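Local coordinates for protein copper-containing nitrite reductase (Thermus scotoductus, PDB 6HBE) that probably reduces nitrite to nitric oxide with electrons from cytochrome c, working as a copper-containing homotrimer, at residues 129-134 and 205-210; 49-54 and 157-162; 404-407 and 413-416; 354-359 and 388-393; 57-62 and 106-111. All coordinates share one frame; numbering follows the deposited sequence.

Interaction 1: 129-134 and 205-210; sequences GQFGMI and LNVGPN. With CU (copper (II) ion), chain N.
Phe131 and Val207 meet in a CH-pi contact: CG2 of Val207 lies 3.9 Å from the centroid of the Phe131 ring and 7° off its normal, the two side chains being nearly perpendicular. The carbonyl O of Gly129 sits over the centre of the opposite face, leaving the ring sandwiched. Phe131 turns its ring into this slot with CG between the backbone N and the carbonyl carbon (chi1 44°). Replacing this ring by an alanine is likely to open a gap between the Val207 methyl and the Gly129 carbonyl, which would both lose the face they rest on. Apolar packing continues at Met133, whose CE comes 3.9 Å from CB of Leu205 as these two side chains overlap head to tail; Leu205 CD2 lies 3.8 Å from the backbone O of Gly132. No hydrogen bond crosses, in keeping with strand axes 8.7 Å apart and 158° between their directions, the geometry of face-to-face packing. Metal binding adds a further role: OE1 of Gln130 binds copper at 2.0 Å, completing with His75, Cys115 and His125 a site of type 1 composition. Strand 131-137 runs between strands 55-58 and 109-114, while strand 199-208 belongs to a second sheet beside 154-163; Met112 of strand 109-114 touches both Leu205 and Val207, and Ser161 of strand 154-163 touches Phe131.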
# COMPACT_ATOMS: atom_id res chain seq x y z
N GLY C 129 -19.36 0.71 -3.41
CA GLY C 129 -20.22 0.72 -2.22
C GLY C 129 -21.03 -0.53 -1.95
O GLY C 129 -21.66 -0.63 -0.88
N GLN C 130 -21.06 -1.48 -2.91
CA GLN C 130 -21.96 -2.63 -2.84
C GLN C 130 -21.38 -3.78 -2.05
O GLN C 130 -20.82 -4.74 -2.61
CB GLN C 130 -22.38 -3.11 -4.25
CG GLN C 130 -23.62 -2.45 -4.82
CD GLN C 130 -24.01 -2.91 -6.25
OE1 GLN C 130 -23.17 -3.16 -7.17
NE2 GLN C 130 -25.32 -2.97 -6.45
N PHE C 131 -21.48 -3.68 -0.72
CA PHE C 131 -20.99 -4.73 0.19
C PHE C 131 -21.73 -4.70 1.51
O PHE C 131 -22.37 -3.70 1.83
CB PHE C 131 -19.47 -4.57 0.45
CG PHE C 131 -19.05 -3.15 0.71
CD1 PHE C 131 -19.32 -2.54 1.93
CD2 PHE C 131 -18.42 -2.42 -0.27
CE1 PHE C 131 -18.96 -1.22 2.16
CE2 PHE C 131 -18.04 -1.11 -0.04
CZ PHE C 131 -18.32 -0.50 1.18
N GLY C 132 -21.65 -5.81 2.26
CA GLY C 132 -22.19 -5.92 3.61
C GLY C 132 -21.71 -7.16 4.35
O GLY C 132 -20.81 -7.86 3.87
N MET C 133 -22.30 -7.42 5.52
CA MET C 133 -21.94 -8.54 6.40
C MET C 133 -23.08 -9.56 6.60
O MET C 133 -24.24 -9.17 6.79
CB MET C 133 -21.54 -7.98 7.80
CG MET C 133 -21.22 -8.98 8.92
SD MET C 133 -20.99 -8.23 10.58
CE MET C 133 -19.58 -7.13 10.34
N ILE C 134 -22.72 -10.85 6.62
CA ILE C 134 -23.59 -11.92 7.12
C ILE C 134 -22.83 -12.66 8.20
O ILE C 134 -21.68 -13.07 7.98
CB ILE C 134 -24.17 -12.89 6.03
CG1 ILE C 134 -24.94 -14.06 6.70
CG2 ILE C 134 -23.09 -13.46 5.13
CD1 ILE C 134 -25.82 -14.84 5.74
N LEU C 205 -15.41 -6.89 10.27
CA LEU C 205 -15.08 -7.28 8.91
C LEU C 205 -14.41 -6.11 8.22
O LEU C 205 -14.98 -5.02 8.14
CB LEU C 205 -16.36 -7.68 8.14
CG LEU C 205 -16.28 -7.91 6.62
CD1 LEU C 205 -15.41 -9.07 6.27
CD2 LEU C 205 -17.64 -8.09 5.98
N ASN C 206 -13.21 -6.34 7.69
CA ASN C 206 -12.53 -5.32 6.83
C ASN C 206 -12.91 -5.66 5.40
O ASN C 206 -12.40 -6.67 4.87
CB ASN C 206 -10.99 -5.33 6.97
CG ASN C 206 -10.30 -4.29 6.10
OD1 ASN C 206 -10.95 -3.36 5.57
ND2 ASN C 206 -8.97 -4.44 5.90
N VAL C 207 -13.73 -4.85 4.75
CA VAL C 207 -14.08 -5.13 3.35
C VAL C 207 -13.00 -4.60 2.37
O VAL C 207 -12.97 -4.98 1.22
CB VAL C 207 -15.46 -4.63 2.88
CG1 VAL C 207 -16.59 -5.11 3.77
CG2 VAL C 207 -15.50 -3.13 2.70
N GLY C 208 -12.13 -3.73 2.85
CA GLY C 208 -11.14 -3.12 1.97
C GLY C 208 -11.80 -2.05 1.07
O GLY C 208 -12.48 -1.16 1.59
N PRO C 209 -11.66 -2.13 -0.26
CA PRO C 209 -11.17 -3.30 -0.97
C PRO C 209 -9.66 -3.44 -1.19
O PRO C 209 -9.23 -4.52 -1.70
CB PRO C 209 -11.88 -3.19 -2.35
CG PRO C 209 -12.97 -2.23 -2.15
CD PRO C 209 -12.36 -1.23 -1.21
N ASN C 210 -8.86 -2.42 -0.85
CA ASN C 210 -7.39 -2.47 -1.03
C ASN C 210 -6.50 -2.56 0.23
O ASN C 210 -5.44 -3.17 0.17
CB ASN C 210 -6.92 -1.21 -1.79
CG ASN C 210 -7.20 -1.29 -3.28
OD1 ASN C 210 -7.09 -2.35 -3.90
ND2 ASN C 210 -7.52 -0.16 -3.87
CU CU N . -23.36 -4.16 -8.93

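Interaction 2: 49-54 and 157-162; sequences MSPGPM and YIIQSE
Met54 places CG anti to its backbone N and then bends at chi3 (78°), which lays both its sulfur and its terminal methyl over one face of the Tyr157 ring in a Met-aromatic contact. Tyr157, with CG anti to the carbonyl carbon, carries its ring toward the loop, and chi2 turns a face to the methionine. The methyl is the more central of the two groups: CE of Met54 lies 3.8 Å from the Tyr157 centroid and 15° off the ring normal, a CH-pi approach, against 3.9 Å and 30° for SD. The sulfur instead rests near the root of the ring, with SD of Met54 3.4 Å from CG of Tyr157. Tyr157 also stacks with Tyr203 of the neighbouring strand 199-208, and the backbone N of Met54 is hydrogen-bonded to Glu295 OE2. No hydrogen bond joins the two segments; side-chain packing sets the loop between strands 39-46 and 55-58 against strand 154-163 of the next sheet. The second point of packing involves Pro51, which follows a cis peptide bond. Its ring overlaps the Ile159 side chain, which points the other way, with CB of Pro51 3.6 Å from CD1 of Ile159.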
# COMPACT_ATOMS: atom_id res chain seq x y z
N MET C 49 -28.09 1.77 1.31
CA MET C 49 -27.12 1.96 2.42
C MET C 49 -25.78 1.33 2.02
O MET C 49 -25.77 0.32 1.34
CB MET C 49 -27.62 1.30 3.71
CG MET C 49 -28.43 0.02 3.53
SD MET C 49 -29.15 -0.64 5.06
CE MET C 49 -29.66 0.88 5.86
N SER C 50 -24.66 1.92 2.47
CA SER C 50 -23.32 1.32 2.31
C SER C 50 -22.53 1.50 3.63
O SER C 50 -22.21 2.64 3.97
CB SER C 50 -22.56 1.96 1.15
OG SER C 50 -21.29 1.32 0.98
N PRO C 51 -22.24 0.44 4.38
CA PRO C 51 -22.55 -0.96 4.02
C PRO C 51 -24.03 -1.29 4.02
O PRO C 51 -24.85 -0.59 4.66
CB PRO C 51 -21.86 -1.76 5.11
CG PRO C 51 -21.58 -0.81 6.23
CD PRO C 51 -21.40 0.54 5.58
N GLY C 52 -24.38 -2.34 3.29
CA GLY C 52 -25.76 -2.75 3.13
C GLY C 52 -26.38 -3.43 4.36
O GLY C 52 -25.76 -3.48 5.42
N PRO C 53 -27.61 -3.95 4.22
CA PRO C 53 -28.29 -4.67 5.30
C PRO C 53 -27.43 -5.75 5.93
O PRO C 53 -26.80 -6.50 5.21
CB PRO C 53 -29.50 -5.31 4.57
CG PRO C 53 -29.80 -4.32 3.51
CD PRO C 53 -28.43 -3.95 3.00
N MET C 54 -27.40 -5.80 7.24
CA MET C 54 -26.66 -6.82 7.98
C MET C 54 -27.56 -8.01 8.21
O MET C 54 -28.66 -7.83 8.75
CB MET C 54 -26.15 -6.27 9.33
CG MET C 54 -25.36 -7.29 10.14
SD MET C 54 -24.80 -6.68 11.76
CE MET C 54 -26.32 -6.80 12.72
N TYR C 157 -21.28 -4.65 15.88
CA TYR C 157 -20.99 -5.15 14.52
C TYR C 157 -20.40 -4.00 13.70
O TYR C 157 -21.05 -2.93 13.54
CB TYR C 157 -22.25 -5.70 13.87
CG TYR C 157 -22.93 -6.87 14.61
CD1 TYR C 157 -23.93 -6.63 15.56
CD2 TYR C 157 -22.68 -8.18 14.27
CE1 TYR C 157 -24.61 -7.66 16.19
CE2 TYR C 157 -23.37 -9.22 14.88
CZ TYR C 157 -24.34 -8.94 15.86
OH TYR C 157 -25.03 -9.95 16.51
N ILE C 158 -19.16 -4.18 13.22
CA ILE C 158 -18.40 -3.10 12.58
C ILE C 158 -17.81 -3.52 11.21
O ILE C 158 -17.08 -4.51 11.14
CB ILE C 158 -17.19 -2.69 13.48
CG1 ILE C 158 -17.63 -2.26 14.89
CG2 ILE C 158 -16.38 -1.56 12.82
CD1 ILE C 158 -18.23 -0.87 14.94
N ILE C 159 -18.07 -2.74 10.16
CA ILE C 159 -17.36 -2.86 8.87
C ILE C 159 -16.44 -1.68 8.71
O ILE C 159 -16.86 -0.54 8.98
CB ILE C 159 -18.33 -2.94 7.67
CG1 ILE C 159 -18.89 -4.37 7.57
CG2 ILE C 159 -17.66 -2.54 6.36
CD1 ILE C 159 -20.05 -4.55 6.59
N GLN C 160 -15.20 -1.96 8.31
CA GLN C 160 -14.29 -0.96 7.78
C GLN C 160 -14.30 -0.97 6.27
O GLN C 160 -14.16 -2.03 5.67
CB GLN C 160 -12.85 -1.20 8.30
CG GLN C 160 -11.89 -0.09 7.87
CD GLN C 160 -10.47 -0.28 8.42
OE1 GLN C 160 -10.26 -0.55 9.62
NE2 GLN C 160 -9.49 -0.17 7.52
N SER C 161 -14.37 0.20 5.64
CA SER C 161 -14.41 0.29 4.17
C SER C 161 -13.83 1.61 3.68
O SER C 161 -13.75 2.58 4.44
CB SER C 161 -15.85 0.11 3.63
OG SER C 161 -16.69 1.21 3.97
N GLU C 162 -13.44 1.63 2.40
CA GLU C 162 -12.77 2.75 1.74
C GLU C 162 -13.68 3.41 0.72
O GLU C 162 -14.56 2.76 0.17
CB GLU C 162 -11.49 2.24 1.01
CG GLU C 162 -10.46 1.56 1.92
CD GLU C 162 -9.72 0.39 1.28
OE1 GLU C 162 -9.57 0.30 -0.00
OE2 GLU C 162 -9.30 -0.51 2.09

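Interaction 3: 404-407 and 413-416; sequences VTPK and RYRI
Pro406 and Tyr414 form a proline-aromatic CH-pi contact, in the domain of plastocyanin/azurin type, where a loop folds back over the strand it leads into. CD of Pro406 stands 3.5 Å from the Tyr414 ring centroid and 15° off the normal, and the proline ring is set across the tyrosine side chain. This CD is bonded to the proline nitrogen, which should make its hydrogens slightly positive and suited to the pi cloud. Tyr414 reaches the loop with CG anti to its backbone N (chi1 -173°), a torsion that carries the ring from strand 413-417 to its place against Pro406.

Apolar contacts come from Thr405. Its methyl CG2 lies 3.6 Å from CD2 of Tyr414, and the same methyl is a looser 4.4 Å from CD1 of Ile416. Proline lies over the ring face, nearest CD1, while the threonine methyl comes obliquely to CD2 from the same side of the ring plane.

No polar bond links the two segments. Arg413 and Arg415 turn to Glu372 in salt bridges, and Arg413 makes another to Glu322 of a neighbouring subunit. The loop's own polar bonding centres on Thr405, whose backbone and hydroxyl both pair with Ala392, two residues beyond the copper ligand His390; the side chains of Thr405 and His390 are about 7 Å apart at their nearest atoms. OG1 of Thr405 accepts from Ala392 N and donates to Pro406 O at 2.8 Å, where it sits tilted 26° from the carbonyl plane.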
# COMPACT_ATOMS: atom_id res chain seq x y z
N VAL C 404 -17.07 9.50 -31.58
CA VAL C 404 -17.33 8.17 -31.06
C VAL C 404 -16.07 7.35 -31.33
O VAL C 404 -15.57 7.34 -32.46
CB VAL C 404 -18.64 7.52 -31.63
CG1 VAL C 404 -18.61 7.31 -33.14
CG2 VAL C 404 -18.94 6.19 -30.94
N THR C 405 -15.52 6.71 -30.29
CA THR C 405 -14.31 5.91 -30.46
C THR C 405 -14.79 4.51 -30.68
O THR C 405 -15.91 4.18 -30.31
CB THR C 405 -13.35 5.93 -29.24
OG1 THR C 405 -13.89 5.10 -28.19
CG2 THR C 405 -13.12 7.34 -28.75
N PRO C 406 -13.95 3.66 -31.28
CA PRO C 406 -14.19 2.20 -31.19
C PRO C 406 -14.17 1.67 -29.73
O PRO C 406 -13.75 2.37 -28.82
CB PRO C 406 -13.03 1.58 -31.99
CG PRO C 406 -12.22 2.70 -32.55
CD PRO C 406 -12.71 3.99 -31.99
N LYS C 407 -14.62 0.44 -29.54
CA LYS C 407 -14.51 -0.22 -28.23
C LYS C 407 -13.08 -0.78 -28.09
O LYS C 407 -12.63 -1.56 -28.90
CB LYS C 407 -15.58 -1.29 -28.07
CG LYS C 407 -16.98 -0.67 -27.93
CD LYS C 407 -18.08 -1.68 -28.08
CE LYS C 407 -19.44 -1.01 -28.12
NZ LYS C 407 -20.52 -2.03 -27.99
N ARG C 413 -5.57 1.86 -28.31
CA ARG C 413 -5.49 3.33 -28.30
C ARG C 413 -6.32 3.95 -29.44
O ARG C 413 -6.48 3.34 -30.49
CB ARG C 413 -4.04 3.81 -28.45
CG ARG C 413 -3.07 3.29 -27.38
CD ARG C 413 -1.60 3.52 -27.69
NE ARG C 413 -0.82 2.87 -26.64
CZ ARG C 413 -0.45 3.42 -25.47
NH1 ARG C 413 -0.72 4.69 -25.17
NH2 ARG C 413 0.21 2.66 -24.60
N TYR C 414 -6.84 5.15 -29.24
CA TYR C 414 -7.55 5.88 -30.32
C TYR C 414 -7.28 7.37 -30.22
O TYR C 414 -7.50 7.96 -29.16
CB TYR C 414 -9.06 5.59 -30.28
CG TYR C 414 -9.83 6.18 -31.46
CD1 TYR C 414 -9.75 5.59 -32.73
CD2 TYR C 414 -10.63 7.30 -31.30
CE1 TYR C 414 -10.46 6.12 -33.81
CE2 TYR C 414 -11.34 7.84 -32.36
CZ TYR C 414 -11.25 7.25 -33.60
OH TYR C 414 -11.96 7.81 -34.63
N ARG C 415 -6.84 7.97 -31.34
CA ARG C 415 -6.49 9.38 -31.42
C ARG C 415 -7.55 10.25 -32.14
O ARG C 415 -8.20 9.82 -33.12
CB ARG C 415 -5.14 9.55 -32.11
CG ARG C 415 -3.97 9.15 -31.24
CD ARG C 415 -2.62 9.40 -31.88
NE ARG C 415 -1.53 8.91 -31.03
CZ ARG C 415 -0.23 9.16 -31.23
NH1 ARG C 415 0.17 9.92 -32.25
NH2 ARG C 415 0.68 8.65 -30.40
N ILE C 416 -7.73 11.46 -31.61
CA ILE C 416 -8.64 12.48 -32.15
C ILE C 416 -7.92 13.82 -32.10
O ILE C 416 -7.40 14.20 -31.05
CB ILE C 416 -9.93 12.60 -31.31
CG1 ILE C 416 -10.72 11.30 -31.34
CG2 ILE C 416 -10.79 13.76 -31.80
CD1 ILE C 416 -11.79 11.24 -30.26

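Interaction 4: 354-359 and 388-393; sequences VGNSFY and GRHDAV. With CU (copper (II) ion), chain L.
Asn356 OD1 is approached by two histidines: it is hydrogen-bonded to His120 NE2, and it lies 3.3 Å from CE1 of His390, at the edge of that ring and in its plane. The amide and imidazole planes stand 88° apart. His390 is fixed from further directions, for its ND1 binds copper at 2.1 Å and its NE2 is hydrogen-bonded to Asp377 OD2, so the ring has little liberty to turn. Cys428, His431 and Met434 are the other residues of this copper site, a set of ligands characteristic of type 1 copper in the cupredoxins. Phe358 makes the second touch. With CG anti to the carbonyl carbon (chi1 -61°), it brings CZ to 3.6 Å from the backbone O of Asp391, which meets the ring edge in plane; that oxygen is buried and has no hydrogen-bonding partner in the model. The turn carrying Asn356 is tied by Ser357 OG donating to Val354 O at 2.8 Å, nearly straight on to the carbonyl. Segment 354-359 leads from strand 349-353 to its antiparallel neighbour 358-359 in one sheet, with helix 167-172 against Val354, whereas segment 388-393 leads into strand 393-398 of the other sheet.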
# COMPACT_ATOMS: atom_id res chain seq x y z
N VAL C 354 -9.81 3.80 -16.90
CA VAL C 354 -9.19 3.07 -15.78
C VAL C 354 -10.17 2.97 -14.60
O VAL C 354 -10.74 3.97 -14.16
CB VAL C 354 -7.82 3.69 -15.39
CG1 VAL C 354 -7.90 5.18 -15.07
CG2 VAL C 354 -7.15 2.94 -14.22
N GLY C 355 -10.37 1.75 -14.09
CA GLY C 355 -11.36 1.51 -13.02
C GLY C 355 -12.76 2.02 -13.34
O GLY C 355 -13.41 2.63 -12.49
N ASN C 356 -13.23 1.75 -14.57
CA ASN C 356 -14.53 2.25 -15.07
C ASN C 356 -14.68 3.76 -14.85
O ASN C 356 -15.68 4.22 -14.30
CB ASN C 356 -15.71 1.48 -14.47
CG ASN C 356 -15.84 0.05 -14.98
OD1 ASN C 356 -14.93 -0.50 -15.61
ND2 ASN C 356 -16.98 -0.55 -14.74
N SER C 357 -13.64 4.50 -15.23
CA SER C 357 -13.64 5.95 -15.18
C SER C 357 -12.72 6.52 -16.22
O SER C 357 -11.91 5.80 -16.79
CB SER C 357 -13.26 6.48 -13.78
OG SER C 357 -11.87 6.39 -13.50
N PHE C 358 -12.84 7.84 -16.47
CA PHE C 358 -11.95 8.55 -17.37
C PHE C 358 -11.03 9.45 -16.55
O PHE C 358 -11.50 10.18 -15.70
CB PHE C 358 -12.72 9.41 -18.40
CG PHE C 358 -13.62 8.62 -19.32
CD1 PHE C 358 -13.10 7.89 -20.37
CD2 PHE C 358 -15.02 8.59 -19.10
CE1 PHE C 358 -13.94 7.16 -21.21
CE2 PHE C 358 -15.85 7.87 -19.94
CZ PHE C 358 -15.31 7.15 -20.99
N TYR C 359 -9.72 9.42 -16.85
CA TYR C 359 -8.70 10.19 -16.11
C TYR C 359 -7.76 10.94 -17.05
O TYR C 359 -7.05 10.32 -17.81
CB TYR C 359 -7.87 9.26 -15.20
CG TYR C 359 -6.90 10.00 -14.31
CD1 TYR C 359 -7.35 10.71 -13.21
CD2 TYR C 359 -5.55 10.02 -14.60
CE1 TYR C 359 -6.47 11.42 -12.40
CE2 TYR C 359 -4.66 10.73 -13.80
CZ TYR C 359 -5.13 11.41 -12.69
OH TYR C 359 -4.24 12.10 -11.89
N GLY C 388 -14.24 -5.04 -19.01
CA GLY C 388 -13.47 -3.80 -18.87
C GLY C 388 -13.05 -3.17 -20.19
O GLY C 388 -12.19 -2.27 -20.19
N ARG C 389 -13.63 -3.63 -21.32
CA ARG C 389 -13.63 -2.85 -22.55
C ARG C 389 -14.42 -1.57 -22.37
O ARG C 389 -15.39 -1.54 -21.62
CB ARG C 389 -14.24 -3.64 -23.72
CG ARG C 389 -13.33 -4.69 -24.33
CD ARG C 389 -13.90 -5.30 -25.63
NE ARG C 389 -15.33 -5.61 -25.50
CZ ARG C 389 -15.87 -6.71 -24.95
NH1 ARG C 389 -15.13 -7.72 -24.51
NH2 ARG C 389 -17.20 -6.82 -24.89
N HIS C 390 -13.99 -0.52 -23.05
CA HIS C 390 -14.62 0.80 -22.99
C HIS C 390 -14.59 1.49 -24.35
O HIS C 390 -13.70 1.22 -25.18
CB HIS C 390 -13.91 1.75 -22.02
CG HIS C 390 -13.82 1.22 -20.64
ND1 HIS C 390 -14.93 1.03 -19.85
CD2 HIS C 390 -12.76 0.78 -19.92
CE1 HIS C 390 -14.56 0.52 -18.69
NE2 HIS C 390 -13.25 0.36 -18.70
N ASP C 391 -15.53 2.42 -24.53
CA ASP C 391 -15.47 3.41 -25.60
C ASP C 391 -15.73 4.78 -25.00
O ASP C 391 -15.93 4.92 -23.77
CB ASP C 391 -16.44 3.04 -26.77
CG ASP C 391 -17.94 3.08 -26.39
OD1 ASP C 391 -18.35 3.73 -25.40
OD2 ASP C 391 -18.76 2.48 -27.14
N ALA C 392 -15.71 5.80 -25.85
CA ALA C 392 -16.10 7.14 -25.45
C ALA C 392 -17.05 7.69 -26.54
O ALA C 392 -16.65 7.72 -27.71
CB ALA C 392 -14.88 8.04 -25.32
N VAL C 393 -18.26 8.10 -26.15
CA VAL C 393 -19.34 8.58 -27.07
C VAL C 393 -19.93 9.91 -26.55
O VAL C 393 -20.42 9.98 -25.41
CB VAL C 393 -20.47 7.52 -27.27
CG1 VAL C 393 -19.90 6.14 -27.59
CG2 VAL C 393 -21.37 7.37 -26.04
CU CU L . -16.94 1.33 -20.15

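Interaction 5: 57-62 and 106-111; sequences VEEGDT and DFPGVF
Glu59 reaches Pro108 and Asp106 with an extended side chain: from CB, CG runs anti to the backbone N (chi1 -179°) and the chain goes straight on, spanning the gap to the other segment. CD then comes 3.9 Å from CD of Pro108. Of the two oxygens, OE1 lies 3.7 Å from CG of Pro108 and is also hydrogen-bonded to the backbone N of Lys139. OE2 takes a hydrogen bond of 2.8 Å from a water, which donates its other hydrogen to the backbone O of Asp106 at 2.7 Å. OE2 and that carbonyl O are 4.1 Å apart, and the water bridges two acceptors that could not bond to each other directly. A leucine in place of this glutamate would probably leave the Lys139 amide without this acceptor and the water with Asp106 O alone. Glu59 stands at the second position of a type II turn, closed by Asp61 N to Glu58 O at 3.1 Å; Asp61 OD2 braces it by accepting from Glu58 N at 3.0 Å. Gly60 holds the third position, with the positive phi (89°) usual there. The turn joins strands 55-58 and 62-69, which belong to different sheets, and its Gly60 and Asp61 make backbone hydrogen bonds to Ala105, just past strand 98-104. Pro108 precedes strand 109-114, while Pro138, just past strand 131-137, touches both Glu59 and Pro108.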
# COMPACT_ATOMS: atom_id res chain seq x y z
N VAL C 57 -27.74 -15.09 11.12
CA VAL C 57 -28.37 -16.40 11.22
C VAL C 57 -27.60 -17.26 12.19
O VAL C 57 -26.54 -16.85 12.70
CB VAL C 57 -28.48 -17.10 9.84
CG1 VAL C 57 -29.14 -16.17 8.82
CG2 VAL C 57 -27.12 -17.59 9.33
N GLU C 58 -28.15 -18.44 12.47
CA GLU C 58 -27.50 -19.45 13.31
C GLU C 58 -26.88 -20.53 12.44
O GLU C 58 -27.39 -20.81 11.34
CB GLU C 58 -28.51 -20.09 14.29
CG GLU C 58 -29.26 -19.10 15.19
CD GLU C 58 -28.38 -18.38 16.23
OE1 GLU C 58 -28.47 -17.13 16.35
OE2 GLU C 58 -27.61 -19.04 16.95
N GLU C 59 -25.80 -21.14 12.94
CA GLU C 59 -25.14 -22.28 12.30
C GLU C 59 -26.15 -23.43 12.04
O GLU C 59 -26.91 -23.82 12.94
CB GLU C 59 -23.98 -22.79 13.14
CG GLU C 59 -23.21 -23.98 12.52
CD GLU C 59 -22.03 -24.46 13.34
OE1 GLU C 59 -21.71 -23.86 14.39
OE2 GLU C 59 -21.42 -25.47 12.93
N GLY C 60 -26.15 -23.94 10.82
CA GLY C 60 -27.11 -24.98 10.41
C GLY C 60 -28.42 -24.46 9.83
O GLY C 60 -29.18 -25.26 9.29
N ASP C 61 -28.71 -23.16 9.91
CA ASP C 61 -29.92 -22.61 9.27
C ASP C 61 -29.91 -22.74 7.76
O ASP C 61 -28.85 -22.75 7.11
CB ASP C 61 -30.15 -21.12 9.60
CG ASP C 61 -30.60 -20.89 11.04
OD1 ASP C 61 -30.88 -21.86 11.78
OD2 ASP C 61 -30.66 -19.70 11.44
N THR C 62 -31.12 -22.82 7.19
CA THR C 62 -31.32 -22.69 5.75
C THR C 62 -31.55 -21.22 5.45
O THR C 62 -32.45 -20.58 6.01
CB THR C 62 -32.48 -23.56 5.24
OG1 THR C 62 -32.20 -24.93 5.53
CG2 THR C 62 -32.68 -23.40 3.78
N ASP C 106 -23.20 -23.82 6.83
CA ASP C 106 -22.42 -24.92 7.42
C ASP C 106 -21.21 -24.50 8.23
O ASP C 106 -20.63 -25.32 8.93
CB ASP C 106 -21.92 -25.87 6.30
CG ASP C 106 -23.06 -26.54 5.52
OD1 ASP C 106 -24.20 -26.56 6.00
OD2 ASP C 106 -22.79 -27.05 4.41
N PHE C 107 -20.78 -23.24 8.11
CA PHE C 107 -19.55 -22.76 8.75
C PHE C 107 -19.82 -21.50 9.59
O PHE C 107 -20.31 -20.48 9.05
CB PHE C 107 -18.49 -22.43 7.67
CG PHE C 107 -17.91 -23.65 6.99
CD1 PHE C 107 -18.54 -24.19 5.87
CD2 PHE C 107 -16.76 -24.25 7.46
CE1 PHE C 107 -18.01 -25.30 5.23
CE2 PHE C 107 -16.21 -25.37 6.82
CZ PHE C 107 -16.83 -25.89 5.70
N PRO C 108 -19.48 -21.54 10.88
CA PRO C 108 -19.69 -20.36 11.74
C PRO C 108 -18.68 -19.24 11.47
O PRO C 108 -17.53 -19.54 11.10
CB PRO C 108 -19.54 -20.93 13.15
CG PRO C 108 -18.70 -22.12 13.01
CD PRO C 108 -18.94 -22.68 11.65
N GLY C 109 -19.11 -17.98 11.63
CA GLY C 109 -18.21 -16.82 11.55
C GLY C 109 -18.81 -15.54 10.99
O GLY C 109 -20.03 -15.38 10.95
N VAL C 110 -17.92 -14.64 10.54
CA VAL C 110 -18.29 -13.31 10.02
C VAL C 110 -17.85 -13.27 8.55
O VAL C 110 -16.63 -13.37 8.26
CB VAL C 110 -17.60 -12.19 10.83
CG1 VAL C 110 -17.91 -10.81 10.23
CG2 VAL C 110 -18.06 -12.24 12.29
N PHE C 111 -18.83 -13.13 7.65
CA PHE C 111 -18.63 -13.26 6.20
C PHE C 111 -19.00 -12.00 5.44
O PHE C 111 -20.00 -11.34 5.74
CB PHE C 111 -19.42 -14.44 5.66
CG PHE C 111 -19.02 -15.76 6.27
CD1 PHE C 111 -17.88 -16.44 5.80
CD2 PHE C 111 -19.72 -16.28 7.33
CE1 PHE C 111 -17.47 -17.62 6.38
CE2 PHE C 111 -19.32 -17.48 7.93
CZ PHE C 111 -18.20 -18.15 7.46
O HOH W 1 -21.76 -27.01 10.66

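In the fold
From the N terminus, interaction 2 opens first at 49-54 and closes a long loop at 157-162. Interaction 5 (57-62 with 106-111) lies wholly within that loop and stays inside the first copper-binding domain. Interaction 1 opens at 129-134, before interaction 2 has closed, and ends at 205-210, so the two cross; their centres are 6 Å apart, and together they pack the first domain against the adjoining strands 154-163 and 199-208. In the plastocyanin-like domain interaction 4 then closes the stretch from 354-359 to 388-393 and interaction 3 the short loop from 404-407 to 413-416, touching through Thr405 and Ala392. Nearest atoms of interactions 1 and 4 are about 10 Å apart, without touching.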